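Local coordinates for protein 4-alpha-glucanotransferase (Corynebacterium glutamicum, PDB 5B68) that belongs to the amylomaltases, also called disproportionating enzymes, and combines an N-terminal beta-sandwich domain with a larger TIM-barrel-type enzyme domain, at residues F327-A332 against P347-L352; A299-P304 against Y356-W361. All blocks are in the same frame, centred on the assembly; numbering follows the deposited sequence.

Interaction 1. Residues F327-A332 against P347-L352; sequences FATWCA and PDRDEL
Two backbone N-H groups grip Asp-348 OD1, and the helical turn started this way brings Arg-349 and Leu-352 against Thr-329 and Ala-332. Asp-348 is the N-cap of helix 349-376. The bond from Glu-351 N to Asp-348 OD1, 3.0 Å long, is nearly straight at 171° and arrives from above the carboxylate plane, whereas the one from Asp-350 N is bent and weak. Where the two backbones come nearest, Ala-332 CB rests on Leu-352 CB at 3.7 Å, and the CA atoms of Ala-332 and Leu-352 lie 5.4 Å apart. Ala-332 CB also lies 4.0 Å from Arg-349 O, which takes a hydrogen bond from the Thr-353 hydroxyl.

Further out, Arg-349 stretches from CG to NE in an extended chain and carries its guanidinium across Thr-329. The threonine methyl, turned anti to its own N (chi1 -58° for OG1), sits over one guanidinium face, with Thr-329 CG2 3.4 Å from Arg-349 CZ; its still closer approach to the terminal nitrogen is doubtful. The same torsion lets the hydroxyl bond back to Ile-325 O. Arg-349 NE makes a salt bridge with Asp-333, one helical turn beyond Thr-329.

The small Ala-332 side chain thus lets two consecutive helices approach closely, while the arginine ties their exposed flank by charge; the helix start probably stabilises the Asp-348 carboxylate.

Interaction 2. Residues A299-P304 against Y356-W361; sequences AIFEMP and YMWLQW
Trp-358 offers one face of its indole to Phe-301 and an edge to Ile-300, and nearly all the close packing between 299-304 and 356-361 gathers around this one side chain. Phe-301 CD1 stands over the indole 3.6 Å from Trp-358 CD2. The backbone takes part as well: Phe-301 CA makes a CH-pi contact, 4.0 Å from the centroid of the Trp-358 six-membered ring and 21° off its normal. The phenyl itself meets the indole obliquely, with planes at 55°, as the two side chains run past one another head to tail. With CG anti to the backbone N (chi1 174°), Trp-358 reaches from its helix toward the end of helix 286-301 and bridges a gap of 8.0 Å between the CA atoms of Trp-358 and Phe-301. At the rim of the indole, Ile-300 CG2 lies near the ring plane, 3.9 Å from Trp-358 CH2.

Past Phe-301 the contact gives out. That residue is itself partly exposed, and Glu-302 and Pro-304, both facing solvent, take no part. Trp-358, by contrast, is buried, enclosed further by Leu-297 and by Phe-313, whose ring it meets edge-to-face.

Dispersion and CH-pi attraction therefore carry the contact, with the broad indole surface joining two helices whose nearest CA atoms are not in touch.

Helix 349-376 is the shared element: its first turn serves interaction 1, and the following turns serve interaction 2. The centres lie 12 Å apart, and residues of the two contacts also touch directly, Cys-331 CB being 3.4 Å from Tyr-356 CG and Ala-328 CB 3.5 Å from Met-357 CG. Tyr-356 adds a polar tie, its hydroxyl bonding Glu-335 on helix 307-338. One helix thus packs against both of its predecessors in sequence, 286-301 and 307-338. All three fall between strands 215-218 and 382-387, neighbours in the parallel sheet of the barrel domain, and the centres of both contacts lie about 27 Å from the centre of the chain, on the same side of it.

Interaction 1. Residues F327-A332 against P347-L352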
loop_
_atom_site.group_PDB
_atom_site.type_symbol
_atom_site.label_atom_id
_atom_site.label_comp_id
_atom_site.label_asym_id
_atom_site.label_seq_id
_atom_site.Cartn_x
_atom_site.Cartn_y
_atom_site.Cartn_z
ATOM N N PHE A 327 10.841 -14.811 6.394
ATOM C CA PHE A 327 9.716 -14.980 5.492
ATOM C C PHE A 327 9.781 -16.424 4.841
ATOM O O PHE A 327 8.796 -17.138 4.794
ATOM C CB PHE A 327 9.785 -13.948 4.369
ATOM C CG PHE A 327 8.791 -14.224 3.265
ATOM C CD1 PHE A 327 7.478 -14.032 3.506
ATOM C CD2 PHE A 327 9.210 -14.658 2.015
ATOM C CE1 PHE A 327 6.544 -14.267 2.511
ATOM C CE2 PHE A 327 8.285 -14.893 1.031
ATOM C CZ PHE A 327 6.967 -14.722 1.292
ATOM N N ALA A 328 10.935 -16.749 4.333
ATOM C CA ALA A 328 11.165 -17.998 3.586
ATOM C C ALA A 328 10.998 -19.219 4.522
ATOM O O ALA A 328 10.480 -20.233 4.117
ATOM C CB ALA A 328 12.527 -17.996 2.974
ATOM N N THR A 329 11.411 -19.066 5.769
ATOM C CA THR A 329 11.266 -20.149 6.755
ATOM C C THR A 329 9.796 -20.354 7.079
ATOM O O THR A 329 9.331 -21.474 7.171
ATOM C CB THR A 329 12.057 -19.851 8.034
ATOM O OG1 THR A 329 13.440 -19.671 7.708
ATOM C CG2 THR A 329 11.843 -20.958 9.061
ATOM N N TRP A 330 9.038 -19.270 7.239
ATOM C CA TRP A 330 7.618 -19.317 7.417
ATOM C C TRP A 330 6.971 -20.044 6.221
ATOM O O TRP A 330 6.083 -20.883 6.437
ATOM C CB TRP A 330 6.993 -17.910 7.610
ATOM C CG TRP A 330 5.514 -17.896 7.728
ATOM C CD1 TRP A 330 4.783 -17.931 8.856
ATOM C CD2 TRP A 330 4.569 -17.833 6.636
ATOM N NE1 TRP A 330 3.428 -17.940 8.544
ATOM C CE2 TRP A 330 3.290 -17.881 7.189
ATOM C CE3 TRP A 330 4.708 -17.738 5.248
ATOM C CZ2 TRP A 330 2.125 -17.855 6.400
ATOM C CZ3 TRP A 330 3.520 -17.712 4.447
ATOM C CH2 TRP A 330 2.283 -17.771 5.034
ATOM N N CYS A 331 7.385 -19.719 4.997
ATOM C CA CYS A 331 6.842 -20.442 3.820
ATOM C C CYS A 331 7.128 -21.961 3.886
ATOM O O CYS A 331 6.263 -22.742 3.633
ATOM C CB CYS A 331 7.423 -19.960 2.535
ATOM S SG CYS A 331 6.904 -18.199 2.215
ATOM N N ALA A 332 8.346 -22.301 4.234
ATOM C CA ALA A 332 8.744 -23.725 4.402
ATOM C C ALA A 332 7.875 -24.406 5.435
ATOM O O ALA A 332 7.294 -25.506 5.195
ATOM C CB ALA A 332 10.234 -23.771 4.749
ATOM N N PRO A 347 10.727 -33.614 4.927
ATOM C CA PRO A 347 11.278 -32.543 4.115
ATOM C C PRO A 347 12.490 -31.876 4.812
ATOM O O PRO A 347 12.636 -31.900 6.045
ATOM C CB PRO A 347 10.117 -31.549 3.992
ATOM C CG PRO A 347 8.949 -32.176 4.614
ATOM C CD PRO A 347 9.444 -33.232 5.536
ATOM N N ASP A 348 13.316 -31.306 3.989
ATOM C CA ASP A 348 14.508 -30.626 4.399
ATOM C C ASP A 348 14.128 -29.126 4.569
ATOM O O ASP A 348 14.155 -28.364 3.599
ATOM C CB ASP A 348 15.550 -30.878 3.358
ATOM C CG ASP A 348 16.865 -30.147 3.625
ATOM O OD1 ASP A 348 16.879 -29.199 4.452
ATOM O OD2 ASP A 348 17.881 -30.505 2.983
ATOM N N ARG A 349 13.914 -28.682 5.798
ATOM C CA ARG A 349 13.444 -27.319 6.063
ATOM C C ARG A 349 14.388 -26.265 5.502
ATOM O O ARG A 349 13.963 -25.225 5.043
ATOM C CB ARG A 349 13.299 -27.102 7.559
ATOM C CG ARG A 349 12.596 -25.827 7.992
ATOM C CD ARG A 349 12.431 -25.862 9.487
ATOM N NE ARG A 349 11.746 -24.734 10.083
ATOM C CZ ARG A 349 12.346 -23.797 10.796
ATOM N NH1 ARG A 349 13.649 -23.812 10.961
ATOM N NH2 ARG A 349 11.645 -22.830 11.331
ATOM N N ASP A 350 15.674 -26.525 5.579
ATOM C CA ASP A 350 16.662 -25.594 5.134
ATOM C C ASP A 350 16.708 -25.476 3.606
ATOM O O ASP A 350 16.841 -24.384 3.062
ATOM C CB ASP A 350 18.020 -25.962 5.624
ATOM C CG ASP A 350 18.141 -25.896 7.142
ATOM O OD1 ASP A 350 17.838 -24.828 7.692
ATOM O OD2 ASP A 350 18.516 -26.937 7.750
ATOM N N GLU A 351 16.610 -26.603 2.918
ATOM C CA GLU A 351 16.505 -26.550 1.466
ATOM C C GLU A 351 15.207 -25.845 1.033
ATOM O O GLU A 351 15.288 -25.081 0.085
ATOM C CB GLU A 351 16.528 -27.973 0.860
ATOM C CG GLU A 351 16.372 -27.962 -0.640
ATOM C CD GLU A 351 16.702 -29.290 -1.276
ATOM O OE1 GLU A 351 15.851 -30.185 -1.184
ATOM O OE2 GLU A 351 17.807 -29.382 -1.859
ATOM N N LEU A 352 14.085 -26.155 1.684
ATOM C CA LEU A 352 12.806 -25.503 1.405
ATOM C C LEU A 352 12.922 -24.006 1.660
ATOM O O LEU A 352 12.396 -23.209 0.884
ATOM C CB LEU A 352 11.663 -26.035 2.256
ATOM C CG LEU A 352 10.942 -27.297 1.837
ATOM C CD1 LEU A 352 9.924 -27.620 2.892
ATOM C CD2 LEU A 352 10.267 -27.076 0.457
#

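Interaction 2. Residues A299-P304 against Y356-W361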
loop_
_atom_site.group_PDB
_atom_site.type_symbol
_atom_site.label_atom_id
_atom_site.label_comp_id
_atom_site.label_asym_id
_atom_site.label_seq_id
_atom_site.Cartn_x
_atom_site.Cartn_y
_atom_site.Cartn_z
ATOM N N ALA A 299 11.522 -27.789 -10.174
ATOM C CA ALA A 299 12.497 -28.354 -11.120
ATOM C C ALA A 299 13.635 -27.424 -11.510
ATOM O O ALA A 299 14.792 -27.825 -11.603
ATOM C CB ALA A 299 11.776 -28.910 -12.349
ATOM N N ILE A 300 13.360 -26.140 -11.750
ATOM C CA ILE A 300 14.470 -25.296 -12.194
ATOM C C ILE A 300 15.435 -25.050 -11.031
ATOM O O ILE A 300 16.615 -24.723 -11.250
ATOM C CB ILE A 300 13.927 -23.932 -12.689
ATOM C CG1 ILE A 300 13.033 -24.122 -13.937
ATOM C CG2 ILE A 300 15.056 -22.951 -12.988
ATOM C CD1 ILE A 300 12.062 -22.990 -14.199
ATOM N N PHE A 301 14.903 -25.122 -9.792
ATOM C CA PHE A 301 15.722 -24.858 -8.594
ATOM C C PHE A 301 16.907 -25.820 -8.518
ATOM O O PHE A 301 17.996 -25.450 -8.001
ATOM C CB PHE A 301 14.886 -24.971 -7.356
ATOM C CG PHE A 301 15.643 -24.704 -6.052
ATOM C CD1 PHE A 301 16.250 -23.470 -5.811
ATOM C CD2 PHE A 301 15.701 -25.686 -5.052
ATOM C CE1 PHE A 301 16.901 -23.228 -4.612
ATOM C CE2 PHE A 301 16.343 -25.440 -3.836
ATOM C CZ PHE A 301 16.934 -24.216 -3.613
ATOM N N GLU A 302 16.694 -27.038 -9.035
ATOM C CA GLU A 302 17.790 -28.051 -9.129
ATOM C C GLU A 302 18.917 -27.717 -10.090
ATOM O O GLU A 302 19.974 -28.334 -10.024
ATOM C CB GLU A 302 17.239 -29.413 -9.526
ATOM C CG GLU A 302 16.239 -30.044 -8.587
ATOM C CD GLU A 302 16.754 -30.250 -7.162
ATOM O OE1 GLU A 302 16.000 -29.923 -6.219
ATOM O OE2 GLU A 302 17.906 -30.728 -6.978
ATOM N N MET A 303 18.703 -26.805 -11.037
ATOM C CA MET A 303 19.709 -26.536 -12.049
ATOM C C MET A 303 20.827 -25.732 -11.463
ATOM O O MET A 303 20.576 -24.855 -10.642
ATOM C CB MET A 303 19.132 -25.728 -13.212
ATOM C CG MET A 303 18.047 -26.417 -14.006
ATOM S SD MET A 303 18.681 -27.919 -14.860
ATOM C CE MET A 303 17.929 -29.109 -13.778
ATOM N N PRO A 304 22.063 -26.015 -11.880
ATOM C CA PRO A 304 23.218 -25.331 -11.317
ATOM C C PRO A 304 23.399 -23.988 -11.953
ATOM O O PRO A 304 23.213 -23.835 -13.168
ATOM C CB PRO A 304 24.393 -26.271 -11.656
ATOM C CG PRO A 304 23.939 -26.970 -12.896
ATOM C CD PRO A 304 22.464 -27.160 -12.723
ATOM N N TYR A 356 12.428 -20.825 -1.101
ATOM C CA TYR A 356 11.577 -19.605 -1.000
ATOM C C TYR A 356 12.393 -18.340 -1.068
ATOM O O TYR A 356 11.926 -17.295 -1.608
ATOM C CB TYR A 356 10.629 -19.691 0.182
ATOM C CG TYR A 356 9.588 -20.741 0.011
ATOM C CD1 TYR A 356 8.537 -20.539 -0.877
ATOM C CD2 TYR A 356 9.654 -21.992 0.706
ATOM C CE1 TYR A 356 7.565 -21.492 -1.082
ATOM C CE2 TYR A 356 8.672 -22.948 0.521
ATOM C CZ TYR A 356 7.615 -22.689 -0.387
ATOM O OH TYR A 356 6.591 -23.596 -0.594
ATOM N N MET A 357 13.637 -18.388 -0.622
ATOM C CA MET A 357 14.567 -17.255 -0.815
ATOM C C MET A 357 14.836 -17.014 -2.284
ATOM O O MET A 357 14.798 -15.854 -2.824
ATOM C CB MET A 357 15.858 -17.463 -0.020
ATOM C CG MET A 357 15.603 -17.491 1.486
ATOM S SD MET A 357 17.128 -18.018 2.388
ATOM C CE MET A 357 18.044 -16.526 2.230
ATOM N N TRP A 358 15.026 -18.117 -3.002
ATOM C CA TRP A 358 15.364 -18.060 -4.392
ATOM C C TRP A 358 14.198 -17.494 -5.193
ATOM O O TRP A 358 14.443 -16.689 -6.107
ATOM C CB TRP A 358 15.769 -19.480 -4.841
ATOM C CG TRP A 358 16.035 -19.697 -6.283
ATOM C CD1 TRP A 358 17.112 -19.355 -6.943
ATOM C CD2 TRP A 358 15.172 -20.375 -7.196
ATOM N NE1 TRP A 358 17.024 -19.786 -8.265
ATOM C CE2 TRP A 358 15.818 -20.419 -8.420
ATOM C CE3 TRP A 358 13.917 -20.975 -7.071
ATOM C CZ2 TRP A 358 15.246 -21.004 -9.569
ATOM C CZ3 TRP A 358 13.349 -21.600 -8.220
ATOM C CH2 TRP A 358 14.029 -21.581 -9.451
ATOM N N LEU A 359 12.960 -17.901 -4.868
ATOM C CA LEU A 359 11.771 -17.274 -5.524
ATOM C C LEU A 359 11.755 -15.746 -5.388
ATOM O O LEU A 359 11.439 -15.062 -6.338
ATOM C CB LEU A 359 10.473 -17.769 -4.934
ATOM C CG LEU A 359 10.189 -19.254 -5.195
ATOM C CD1 LEU A 359 8.826 -19.676 -4.674
ATOM C CD2 LEU A 359 10.340 -19.591 -6.666
ATOM N N GLN A 360 12.116 -15.217 -4.203
ATOM C CA GLN A 360 12.236 -13.758 -4.064
ATOM C C GLN A 360 13.291 -13.163 -4.939
ATOM O O GLN A 360 13.096 -12.057 -5.449
ATOM C CB GLN A 360 12.397 -13.381 -2.579
ATOM C CG GLN A 360 11.200 -13.737 -1.756
ATOM C CD GLN A 360 9.987 -13.034 -2.266
ATOM O OE1 GLN A 360 9.985 -11.793 -2.406
ATOM N NE2 GLN A 360 8.936 -13.780 -2.522
ATOM N N TRP A 361 14.429 -13.836 -5.126
ATOM C CA TRP A 361 15.503 -13.342 -5.986
ATOM C C TRP A 361 14.995 -13.266 -7.466
ATOM O O TRP A 361 15.232 -12.258 -8.178
ATOM C CB TRP A 361 16.773 -14.259 -5.871
ATOM C CG TRP A 361 17.829 -13.939 -6.811
ATOM C CD1 TRP A 361 18.533 -12.760 -6.941
ATOM C CD2 TRP A 361 18.385 -14.827 -7.789
ATOM N NE1 TRP A 361 19.455 -12.850 -7.926
ATOM C CE2 TRP A 361 19.428 -14.132 -8.430
ATOM C CE3 TRP A 361 18.105 -16.155 -8.162
ATOM C CZ2 TRP A 361 20.169 -14.702 -9.478
ATOM C CZ3 TRP A 361 18.893 -16.734 -9.141
ATOM C CH2 TRP A 361 19.862 -15.993 -9.820
#